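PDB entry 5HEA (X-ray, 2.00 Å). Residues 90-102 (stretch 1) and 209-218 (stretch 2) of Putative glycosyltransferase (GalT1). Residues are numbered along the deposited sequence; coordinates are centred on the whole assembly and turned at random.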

ATOM      1  N   PHE A  90      36.342  -4.206  -4.582  1.00 19.60           N
ATOM      2  CA  PHE A  90      35.169  -3.462  -5.052  1.00 24.07           C
ATOM      3  C   PHE A  90      35.632  -2.231  -5.822  1.00 27.11           C
ATOM      4  O   PHE A  90      36.589  -1.586  -5.419  1.00 23.82           O
ATOM      5  N   VAL A  91      34.972  -1.919  -6.933  1.00 21.88           N
ATOM      6  CA  VAL A  91      35.237  -0.675  -7.660  1.00 20.63           C
ATOM      7  C   VAL A  91      33.881  -0.043  -7.980  1.00 27.44           C
ATOM      8  O   VAL A  91      32.992  -0.715  -8.500  1.00 25.76           O
ATOM      9  N   ASP A  92      33.700   1.228  -7.643  1.00 21.44           N
ATOM     10  CA  ASP A  92      32.465   1.926  -7.995  1.00 22.44           C
ATOM     11  C   ASP A  92      32.517   2.374  -9.449  1.00 24.05           C
ATOM     12  O   ASP A  92      33.551   2.810  -9.929  1.00 22.96           O
ATOM     13  N   SER A  93      31.390   2.269 -10.142  1.00 19.13           N
ATOM     14  CA  SER A  93      31.396   2.464 -11.590  1.00 26.45           C
ATOM     15  C   SER A  93      31.485   3.945 -11.993  1.00 30.20           C
ATOM     16  O   SER A  93      31.654   4.253 -13.173  1.00 32.25           O
ATOM     17  N   ASP A  94      31.387   4.839 -11.001  1.00 29.10           N
ATOM     18  CA  ASP A  94      31.624   6.285 -11.153  1.00 28.06           C
ATOM     19  C   ASP A  94      33.105   6.658 -11.174  1.00 27.86           C
ATOM     20  O   ASP A  94      33.466   7.789 -11.518  1.00 26.04           O
ATOM     21  N   ASP A  95      33.948   5.719 -10.764  1.00 26.00           N
ATOM     22  CA  ASP A  95      35.358   5.988 -10.483  1.00 23.16           C
ATOM     23  C   ASP A  95      36.293   5.338 -11.494  1.00 22.19           C
ATOM     24  O   ASP A  95      35.835   4.680 -12.424  1.00 25.77           O
ATOM     25  N   PHE A  96      37.602   5.536 -11.322  1.00 19.15           N
ATOM     26  CA  PHE A  96      38.595   4.898 -12.187  1.00 21.19           C
ATOM     27  C   PHE A  96      39.934   4.765 -11.474  1.00 27.32           C
ATOM     28  O   PHE A  96      40.148   5.361 -10.418  1.00 27.84           O
ATOM     29  N   VAL A  97      40.827   3.960 -12.039  1.00 27.32           N
ATOM     30  CA  VAL A  97      42.066   3.612 -11.354  1.00 29.17           C
ATOM     31  C   VAL A  97      43.296   3.669 -12.261  1.00 26.91           C
ATOM     32  O   VAL A  97      43.184   3.641 -13.493  1.00 27.61           O
ATOM     33  N   GLU A  98      44.472   3.728 -11.633  1.00 25.97           N
ATOM     34  CA  GLU A  98      45.747   3.621 -12.335  1.00 26.70           C
ATOM     35  C   GLU A  98      45.888   2.219 -12.896  1.00 29.36           C
ATOM     36  O   GLU A  98      45.232   1.301 -12.421  1.00 22.61           O
ATOM     37  N   GLU A  99      46.759   2.044 -13.888  1.00 25.74           N
ATOM     38  CA  GLU A  99      46.940   0.734 -14.513  1.00 31.92           C
ATOM     39  C   GLU A  99      47.642  -0.274 -13.601  1.00 29.51           C
ATOM     40  O   GLU A  99      47.548  -1.487 -13.828  1.00 32.93           O
ATOM     41  N   PHE A 100      48.340   0.227 -12.579  1.00 27.11           N
ATOM     42  CA  PHE A 100      49.063  -0.628 -11.628  1.00 30.24           C
ATOM     43  C   PHE A 100      48.316  -0.825 -10.305  1.00 29.28           C
ATOM     44  O   PHE A 100      48.859  -1.368  -9.340  1.00 25.92           O
ATOM     45  N   TYR A 101      47.070  -0.376 -10.266  1.00 25.65           N
ATOM     46  CA  TYR A 101      46.240  -0.433  -9.057  1.00 27.77           C
ATOM     47  C   TYR A 101      46.154  -1.820  -8.423  1.00 24.28           C
ATOM     48  O   TYR A 101      46.506  -2.013  -7.252  1.00 26.48           O
ATOM     49  N   LEU A 102      45.685  -2.783  -9.203  1.00 24.35           N
ATOM     50  CA  LEU A 102      45.468  -4.140  -8.718  1.00 26.05           C
ATOM     51  C   LEU A 102      46.783  -4.819  -8.327  1.00 25.19           C
ATOM     52  O   LEU A 102      46.887  -5.465  -7.272  1.00 24.35           O
ATOM     53  N   ASN A 209      50.114   3.928   1.167  1.00 23.40           N
ATOM     54  CA  ASN A 209      49.672   5.309   1.035  1.00 27.07           C
ATOM     55  C   ASN A 209      49.934   5.872  -0.352  1.00 29.61           C
ATOM     56  O   ASN A 209      50.751   6.775  -0.526  1.00 29.01           O
ATOM     57  N   GLU A 210      49.235   5.321  -1.335  1.00 27.39           N
ATOM     58  CA  GLU A 210      49.278   5.841  -2.694  1.00 29.11           C
ATOM     59  C   GLU A 210      47.839   6.054  -3.165  1.00 27.34           C
ATOM     60  O   GLU A 210      46.956   5.234  -2.886  1.00 29.18           O
ATOM     61  N   GLY A 211      47.594   7.162  -3.856  1.00 30.12           N
ATOM     62  CA  GLY A 211      46.262   7.450  -4.363  1.00 32.63           C
ATOM     63  C   GLY A 211      46.093   6.876  -5.760  1.00 32.98           C
ATOM     64  O   GLY A 211      46.048   7.617  -6.733  1.00 30.70           O
ATOM     65  N   SER A 212      46.010   5.551  -5.860  1.00 27.42           N
ATOM     66  CA  SER A 212      45.958   4.877  -7.154  1.00 27.26           C
ATOM     67  C   SER A 212      44.524   4.677  -7.625  1.00 22.54           C
ATOM     68  O   SER A 212      44.271   4.306  -8.777  1.00 25.57           O
ATOM     69  N   TYR A 213      43.595   4.916  -6.712  1.00 20.52           N
ATOM     70  CA  TYR A 213      42.167   4.898  -7.025  1.00 24.98           C
ATOM     71  C   TYR A 213      41.710   6.350  -7.118  1.00 27.58           C
ATOM     72  O   TYR A 213      42.105   7.179  -6.288  1.00 24.42           O
ATOM     73  N   TYR A 214      40.893   6.663  -8.126  1.00 24.42           N
ATOM     74  CA  TYR A 214      40.366   8.016  -8.303  1.00 25.86           C
ATOM     75  C   TYR A 214      38.861   8.099  -8.035  1.00 25.59           C
ATOM     76  O   TYR A 214      38.051   7.456  -8.707  1.00 22.92           O
ATOM     77  N   TYR A 215      38.519   8.892  -7.026  1.00 23.34           N
ATOM     78  CA  TYR A 215      37.151   9.083  -6.577  1.00 22.92           C
ATOM     79  C   TYR A 215      36.567  10.258  -7.359  1.00 31.92           C
ATOM     80  O   TYR A 215      37.043  11.389  -7.245  1.00 29.27           O
ATOM     81  N   SER A 216      35.551   9.980  -8.170  1.00 27.43           N
ATOM     82  CA  SER A 216      34.880  11.012  -8.943  1.00 31.00           C
ATOM     83  C   SER A 216      34.001  11.868  -8.041  1.00 32.46           C
ATOM     84  O   SER A 216      33.099  11.363  -7.376  1.00 34.20           O
ATOM     85  N   GLN A 217      34.263  13.169  -8.032  1.00 34.19           N
ATOM     86  CA  GLN A 217      33.557  14.089  -7.151  1.00 38.11           C
ATOM     87  C   GLN A 217      32.768  15.104  -7.984  1.00 42.72           C
ATOM     88  O   GLN A 217      33.328  15.735  -8.879  1.00 34.34           O
ATOM     89  N   ARG A 218      31.476  15.269  -7.707  1.00 44.83           N
ATOM     90  CA  ARG A 218      30.680  16.246  -8.465  1.00 56.68           C
ATOM     91  C   ARG A 218      29.648  17.000  -7.630  1.00 63.42           C
ATOM     92  O   ARG A 218      28.953  16.410  -6.808  1.00 67.85           O
TER

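At the start of stretch 2, Glu210 (chi1 p, chi2 t) points its CA-to-CB bond toward stretch 1, and its carboxylate accepts a hydrogen bond from Ser212 OG (OG to OE2, 2.6 Å). A water also donates to Glu210 OE2 (3.2 Å) and to Tyr101 O (2.8 Å), bridging the stretches. Gly211 contributes no side chain. Ser212 (m) lies against the edge of the Phe100 ring, OG being 3.4 Å from Phe100 CE1, while its backbone O accepts from Glu98 N at 2.9 Å.

Tyr213 (t) has the largest area covered by stretch 1. Its ring shares a sheet face with Val97 (m), whose CG1 lies 3.5 Å from Tyr213 CD2, and Val91 CG1 approaches Tyr213 CE2 at 4.2 Å. The Tyr101 ring (t) meets it obliquely, with Tyr101 CE1 3.8 Å from Tyr213 CB. The hydroxyl is fixed at the far end of the ring: Tyr213 OH donates to Asp95 OD2 (2.5 Å) and accepts from Asp92 N (3.1 Å).

Tyr214 (m) turns to the other face, with Phe96 (p). Its CB sits over the Phe96 ring, 3.8 Å from the centroid, in a CH-pi contact; the two rings are near parallel but slid apart. Antiparallel backbone hydrogen bonds, Tyr214 N to Phe96 O (2.7 Å) and Phe96 N to Tyr214 O (3.3 Å), hold this pair in register, and Tyr214 OH reaches on to Glu98 OE2 (2.8 Å).

Tyr215 (t) points away and adds little. Ser216 (t) points toward stretch 1, placing CB 3.0 Å from Asp94 O, and its backbone N donates to Asp95 OD1 (2.9 Å). Asp95 (m) thus uses both carboxylate oxygens to engage stretch 2. A second water lies 2.7 Å from both Asp95 OD1 and Ser216 O. Beyond exposed Gln217, the poorly ordered Arg218 (chi1 p) forms a salt bridge from NH2 to Asp94 OD2 (3.0 Å).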

ATOM      1  CB  PHE A  90      34.289  -3.021  -3.868  1.00 17.11           C
ATOM      2  CG  PHE A  90      33.708  -4.169  -3.083  1.00 24.43           C
ATOM      3  CD1 PHE A  90      32.552  -4.803  -3.515  1.00 25.22           C
ATOM      4  CD2 PHE A  90      34.330  -4.625  -1.926  1.00 22.44           C
ATOM      5  CE1 PHE A  90      32.022  -5.877  -2.804  1.00 23.58           C
ATOM      6  CE2 PHE A  90      33.804  -5.695  -1.207  1.00 19.79           C
ATOM      7  CZ  PHE A  90      32.657  -6.325  -1.654  1.00 22.07           C
ATOM      8  CB  VAL A  91      36.009  -0.922  -8.982  1.00 23.21           C
ATOM      9  CG1 VAL A  91      36.087   0.364  -9.812  1.00 22.28           C
ATOM     10  CG2 VAL A  91      37.406  -1.435  -8.704  1.00 25.76           C
ATOM     11  CB  ASP A  92      32.217   3.117  -7.077  1.00 26.48           C
ATOM     12  CG  ASP A  92      31.773   2.687  -5.690  1.00 47.15           C
ATOM     13  OD1 ASP A  92      31.322   1.517  -5.533  1.00 47.98           O
ATOM     14  OD2 ASP A  92      31.872   3.515  -4.760  1.00 51.11           O
ATOM     15  CB  SER A  93      30.196   1.748 -12.221  1.00 25.27           C
ATOM     16  OG  SER A  93      29.020   1.967 -11.470  1.00 28.33           O
ATOM     17  CB  ASP A  94      31.072   7.024  -9.936  1.00 40.37           C
ATOM     18  CG  ASP A  94      29.587   7.130  -9.947  1.00 54.47           C
ATOM     19  OD1 ASP A  94      29.013   7.174 -11.049  1.00 67.66           O
ATOM     20  OD2 ASP A  94      28.992   7.184  -8.854  1.00 55.13           O
ATOM     21  CB  ASP A  95      35.691   5.491  -9.071  1.00 22.60           C
ATOM     22  CG  ASP A  95      34.841   6.164  -8.002  1.00 28.49           C
ATOM     23  OD1 ASP A  95      34.457   7.341  -8.206  1.00 28.53           O
ATOM     24  OD2 ASP A  95      34.562   5.523  -6.955  1.00 29.76           O
ATOM     25  CB  PHE A  96      38.743   5.636 -13.528  1.00 20.20           C
ATOM     26  CG  PHE A  96      39.099   7.091 -13.387  1.00 27.06           C
ATOM     27  CD1 PHE A  96      38.123   8.028 -13.074  1.00 25.58           C
ATOM     28  CD2 PHE A  96      40.409   7.521 -13.570  1.00 29.89           C
ATOM     29  CE1 PHE A  96      38.440   9.363 -12.941  1.00 24.65           C
ATOM     30  CE2 PHE A  96      40.744   8.869 -13.449  1.00 27.37           C
ATOM     31  CZ  PHE A  96      39.761   9.793 -13.134  1.00 27.15           C
ATOM     32  CB  VAL A  97      41.976   2.187 -10.736  1.00 25.47           C
ATOM     33  CG1 VAL A  97      40.861   2.111  -9.702  1.00 25.24           C
ATOM     34  CG2 VAL A  97      41.729   1.159 -11.828  1.00 23.60           C
ATOM     35  CB  GLU A  98      46.911   3.876 -11.372  1.00 31.78           C
ATOM     36  CG  GLU A  98      47.014   5.295 -10.871  1.00 40.20           C
ATOM     37  CD  GLU A  98      47.567   6.234 -11.920  1.00 46.38           C
ATOM     38  OE1 GLU A  98      48.062   5.742 -12.957  1.00 45.35           O
ATOM     39  OE2 GLU A  98      47.502   7.463 -11.708  1.00 53.81           O
ATOM     40  CB  GLU A  99      47.708   0.862 -15.830  1.00 39.55           C
ATOM     41  CG  GLU A  99      49.198   1.063 -15.642  1.00 50.37           C
ATOM     42  CD  GLU A  99      49.941   1.179 -16.960  1.00 59.62           C
ATOM     43  OE1 GLU A  99      49.305   1.578 -17.961  1.00 51.21           O
ATOM     44  OE2 GLU A  99      51.154   0.868 -16.989  1.00 62.78           O
ATOM     45  CB  PHE A 100      50.457  -0.051 -11.354  1.00 27.55           C
ATOM     46  CG  PHE A 100      50.449   1.401 -10.981  1.00 29.60           C
ATOM     47  CD1 PHE A 100      50.059   1.809  -9.713  1.00 30.81           C
ATOM     48  CD2 PHE A 100      50.843   2.365 -11.898  1.00 36.20           C
ATOM     49  CE1 PHE A 100      50.055   3.151  -9.366  1.00 35.73           C
ATOM     50  CE2 PHE A 100      50.837   3.713 -11.554  1.00 37.14           C
ATOM     51  CZ  PHE A 100      50.443   4.101 -10.286  1.00 36.07           C
ATOM     52  CB  TYR A 101      44.830   0.057  -9.407  1.00 27.15           C
ATOM     53  CG  TYR A 101      43.792  -0.095  -8.314  1.00 21.01           C
ATOM     54  CD1 TYR A 101      43.798   0.745  -7.209  1.00 26.01           C
ATOM     55  CD2 TYR A 101      42.775  -1.036  -8.422  1.00 21.37           C
ATOM     56  CE1 TYR A 101      42.837   0.636  -6.219  1.00 26.70           C
ATOM     57  CE2 TYR A 101      41.802  -1.158  -7.434  1.00 24.07           C
ATOM     58  CZ  TYR A 101      41.845  -0.313  -6.339  1.00 30.62           C
ATOM     59  OH  TYR A 101      40.906  -0.406  -5.354  1.00 30.48           O
ATOM     60  CB  LEU A 102      44.780  -4.953  -9.812  1.00 27.84           C
ATOM     61  CG  LEU A 102      43.645  -5.900  -9.440  1.00 41.16           C
ATOM     62  CD1 LEU A 102      42.746  -5.297  -8.362  1.00 36.28           C
ATOM     63  CD2 LEU A 102      42.847  -6.222 -10.699  1.00 40.87           C
ATOM     64  CB  ASN A 209      50.304   6.224   2.087  1.00 25.92           C
ATOM     65  CG  ASN A 209      49.518   7.517   2.268  1.00 29.26           C
ATOM     66  OD1 ASN A 209      48.289   7.501   2.217  1.00 27.08           O
ATOM     67  ND2 ASN A 209      50.218   8.640   2.447  1.00 28.59           N
ATOM     68  CB  GLU A 210      50.015   4.871  -3.624  1.00 25.46           C
ATOM     69  CG  GLU A 210      49.426   3.466  -3.654  1.00 38.62           C
ATOM     70  CD  GLU A 210      50.181   2.529  -4.595  1.00 52.63           C
ATOM     71  OE1 GLU A 210      51.409   2.361  -4.410  1.00 49.95           O
ATOM     72  OE2 GLU A 210      49.543   1.959  -5.513  1.00 52.21           O
ATOM     73  CB  SER A 212      46.662   3.531  -7.063  1.00 35.18           C
ATOM     74  OG  SER A 212      48.029   3.726  -6.748  1.00 45.31           O
ATOM     75  CB  TYR A 213      41.421   4.176  -5.903  1.00 18.95           C
ATOM     76  CG  TYR A 213      39.928   3.953  -6.137  1.00 19.46           C
ATOM     77  CD1 TYR A 213      39.005   4.963  -5.879  1.00 20.71           C
ATOM     78  CD2 TYR A 213      39.451   2.721  -6.575  1.00 19.83           C
ATOM     79  CE1 TYR A 213      37.623   4.760  -6.066  1.00 24.08           C
ATOM     80  CE2 TYR A 213      38.079   2.504  -6.783  1.00 20.17           C
ATOM     81  CZ  TYR A 213      37.174   3.529  -6.524  1.00 15.88           C
ATOM     82  OH  TYR A 213      35.816   3.325  -6.708  1.00 22.11           O
ATOM     83  CB  TYR A 214      40.731   8.572  -9.686  1.00 27.93           C
ATOM     84  CG  TYR A 214      42.229   8.800  -9.823  1.00 30.15           C
ATOM     85  CD1 TYR A 214      42.832   9.919  -9.256  1.00 28.84           C
ATOM     86  CD2 TYR A 214      43.037   7.885 -10.490  1.00 30.22           C
ATOM     87  CE1 TYR A 214      44.201  10.125  -9.356  1.00 28.66           C
ATOM     88  CE2 TYR A 214      44.404   8.077 -10.592  1.00 34.02           C
ATOM     89  CZ  TYR A 214      44.977   9.199 -10.021  1.00 38.49           C
ATOM     90  OH  TYR A 214      46.333   9.413 -10.121  1.00 42.60           O
ATOM     91  CB  TYR A 215      37.145   9.386  -5.068  1.00 23.59           C
ATOM     92  CG  TYR A 215      35.778   9.606  -4.467  1.00 28.82           C
ATOM     93  CD1 TYR A 215      35.223  10.877  -4.396  1.00 37.71           C
ATOM     94  CD2 TYR A 215      35.040   8.541  -3.969  1.00 34.53           C
ATOM     95  CE1 TYR A 215      33.968  11.081  -3.847  1.00 34.83           C
ATOM     96  CE2 TYR A 215      33.783   8.732  -3.422  1.00 36.78           C
ATOM     97  CZ  TYR A 215      33.256  10.003  -3.362  1.00 42.05           C
ATOM     98  OH  TYR A 215      32.010  10.195  -2.815  1.00 44.06           O
ATOM     99  CB  SER A 216      34.024  10.371 -10.027  1.00 36.21           C
ATOM    100  OG  SER A 216      33.113  11.305 -10.563  1.00 49.17           O
ATOM    101  CB  GLN A 217      34.592  14.796  -6.283  1.00 43.01           C
ATOM    102  CG  GLN A 217      34.052  15.792  -5.305  1.00 58.73           C
ATOM    103  CD  GLN A 217      35.162  16.628  -4.703  1.00 75.43           C
ATOM    104  OE1 GLN A 217      36.135  16.966  -5.383  1.00 81.76           O
ATOM    105  NE2 GLN A 217      35.030  16.963  -3.423  1.00 78.53           N
ATOM    106  CB  ARG A 218      30.006  15.575  -9.659  1.00 59.38           C
ATOM    107  CG  ARG A 218      29.578  14.155  -9.372  1.00 64.48           C
ATOM    108  CD  ARG A 218      29.050  13.462 -10.608  1.00 71.62           C
ATOM    109  NE  ARG A 218      28.418  12.201 -10.247  1.00 74.99           N
ATOM    110  CZ  ARG A 218      29.074  11.059 -10.078  1.00 74.21           C
ATOM    111  NH1 ARG A 218      30.391  11.010 -10.251  1.00 70.75           N
ATOM    112  NH2 ARG A 218      28.409   9.965  -9.740  1.00 75.15           N
TER
HETATM  113  O   HOH W   1      32.464   8.762  -6.990  1.00 34.90           O
HETATM  114  O   HOH W   2      46.906   0.092  -5.470  1.00 38.75           O